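Local coordinates for D-methionine-binding lipoprotein MetQ (Escherichia coli, PDB 4YAH) that binds methionine in the periplasm as the substrate-binding lipoprotein of an ATP-driven methionine import system, at residues V39-E42 / Q43-A46. Numbering follows the deposited sequence.
Sequences VGAE and QQVA
Gln43 reaches back from the first turn of helix 41-57 to set its amide oxygen across Val39, the last residue but one before the helix. Its CG stands anti to the backbone N (chi1 -179°) and the chain beyond is extended, which carries the amide past Gly40: OE1 comes to 3.7 Å from Val39 CA and 3.9 Å from Val39 CG1. This is a van der Waals approach, while NE2 makes a weak hydrogen bond to Glu47, one turn on. The long side chain suits its place because it can touch Thr65 of strand 60-66 while its amide bonds to Glu47.

Gly40 holds the N-cap position. Its positive phi of 110° would press a side chain against the carbonyl oxygen of Val39, so the lack of one lets the chain swing from strand into helix. The helical ladder then starts with Gln44 N to Gly40 O (3.2 Å), followed by Val45 N to Ala41 O (3.1 Å) and Ala46 N to Glu42 O (3.0 Å).

Gln44 points roughly at right angles to Gln43: its CG lies 3.6 Å from Gly40 O, and the extended chain runs back along the helix start, bringing NE2 to 3.6 Å from Ala41 CA. Small Ala41 and branched Val45, whose CG2 sits 3.3 Å from Ala41 O, fill the buried side against helix 253-262 and Phe263, whereas Ala46 fits against Leu63 of strand 60-66.

Glu42 has CG anti to its carbonyl carbon (chi1 -71°) and an extended chain that carries OE1 to Thr204, its hydrogen-bond partner, and weakly to bound methionine N; a carboxylate can accept from both. A helix start with glycine at the N-cap position, within a beta-alpha-beta unit, thus forms part of the interdomain cleft of this periplasmic binding protein.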
ATOM      1  N   VAL A  39      -1.384  -3.357 -10.565  1.00 21.25           N
ATOM      2  CA  VAL A  39      -1.145  -4.689 -11.100  1.00 21.83           C
ATOM      3  C   VAL A  39      -0.542  -5.596 -10.048  1.00 23.59           C
ATOM      4  O   VAL A  39       0.139  -5.142  -9.137  1.00 22.29           O
ATOM      5  CB  VAL A  39      -0.210  -4.665 -12.331  1.00 24.60           C
ATOM      6  CG1 VAL A  39      -0.820  -3.879 -13.423  1.00 24.73           C
ATOM      7  CG2 VAL A  39       1.120  -4.064 -11.992  1.00 19.12           C
ATOM      8  N   GLY A  40      -0.819  -6.885 -10.180  1.00 29.03           N
ATOM      9  CA  GLY A  40      -0.335  -7.867  -9.232  1.00 35.97           C
ATOM     10  C   GLY A  40      -1.498  -8.386  -8.426  1.00 26.06           C
ATOM     11  O   GLY A  40      -2.637  -8.419  -8.907  1.00 25.81           O
ATOM     12  N   ALA A  41      -1.220  -8.757  -7.190  1.00 23.40           N
ATOM     13  CA  ALA A  41      -2.206  -9.423  -6.374  1.00 23.28           C
ATOM     14  C   ALA A  41      -3.386  -8.502  -6.087  1.00 22.80           C
ATOM     15  O   ALA A  41      -4.497  -8.983  -5.917  1.00 23.75           O
ATOM     16  CB  ALA A  41      -1.591  -9.902  -5.093  1.00 26.31           C
ATOM     17  N   GLU A  42      -3.157  -7.191  -6.031  1.00 22.67           N
ATOM     18  CA  GLU A  42      -4.267  -6.272  -5.750  1.00 18.82           C
ATOM     19  C   GLU A  42      -5.239  -6.266  -6.930  1.00 23.65           C
ATOM     20  O   GLU A  42      -6.453  -6.187  -6.743  1.00 20.77           O
ATOM     21  CB  GLU A  42      -3.775  -4.853  -5.438  1.00 16.43           C
ATOM     22  CG  GLU A  42      -3.068  -4.777  -4.065  1.00 19.97           C
ATOM     23  CD  GLU A  42      -2.701  -3.373  -3.610  1.00 26.81           C
ATOM     24  OE1 GLU A  42      -1.841  -3.250  -2.709  1.00 24.71           O
ATOM     25  OE2 GLU A  42      -3.262  -2.391  -4.119  1.00 23.64           O
ATOM     26  N   GLN A  43      -4.719  -6.369  -8.146  1.00 20.88           N
ATOM     27  CA  GLN A  43      -5.582  -6.488  -9.317  1.00 21.30           C
ATOM     28  C   GLN A  43      -6.400  -7.773  -9.252  1.00 23.12           C
ATOM     29  O   GLN A  43      -7.580  -7.777  -9.597  1.00 21.81           O
ATOM     30  CB  GLN A  43      -4.768  -6.454 -10.609  1.00 21.52           C
ATOM     31  CG  GLN A  43      -5.637  -6.553 -11.858  1.00 27.77           C
ATOM     32  CD  GLN A  43      -4.831  -6.724 -13.124  1.00 54.33           C
ATOM     33  OE1 GLN A  43      -3.616  -6.537 -13.134  1.00 53.66           O
ATOM     34  NE2 GLN A  43      -5.509  -7.089 -14.205  1.00 60.01           N
ATOM     35  N   GLN A  44      -5.776  -8.866  -8.819  1.00 21.22           N
ATOM     36  CA  GLN A  44      -6.493 -10.132  -8.700  1.00 24.24           C
ATOM     37  C   GLN A  44      -7.676  -9.989  -7.743  1.00 22.52           C
ATOM     38  O   GLN A  44      -8.757 -10.490  -8.014  1.00 24.57           O
ATOM     39  CB  GLN A  44      -5.575 -11.248  -8.214  1.00 27.58           C
ATOM     40  CG  GLN A  44      -4.423 -11.569  -9.138  1.00 47.84           C
ATOM     41  CD  GLN A  44      -3.471 -12.564  -8.499  1.00 51.28           C
ATOM     42  OE1 GLN A  44      -3.908 -13.558  -7.911  1.00 38.97           O
ATOM     43  NE2 GLN A  44      -2.171 -12.285  -8.578  1.00 43.74           N
ATOM     44  N   VAL A  45      -7.461  -9.314  -6.618  1.00 21.85           N
ATOM     45  CA  VAL A  45      -8.522  -9.131  -5.632  1.00 21.08           C
ATOM     46  C   VAL A  45      -9.616  -8.261  -6.237  1.00 20.80           C
ATOM     47  O   VAL A  45     -10.795  -8.528  -6.053  1.00 20.47           O
ATOM     48  CB  VAL A  45      -7.962  -8.510  -4.338  1.00 20.95           C
ATOM     49  CG1 VAL A  45      -9.059  -8.192  -3.340  1.00 24.55           C
ATOM     50  CG2 VAL A  45      -6.953  -9.472  -3.705  1.00 22.96           C
ATOM     51  N   ALA A  46      -9.221  -7.219  -6.960  1.00 18.49           N
ATOM     52  CA  ALA A  46     -10.184  -6.307  -7.572  1.00 19.02           C
ATOM     53  C   ALA A  46     -11.021  -7.041  -8.611  1.00 25.36           C
ATOM     54  O   ALA A  46     -12.202  -6.720  -8.803  1.00 20.16           O
ATOM     55  CB  ALA A  46      -9.478  -5.124  -8.203  1.00 21.19           C
TER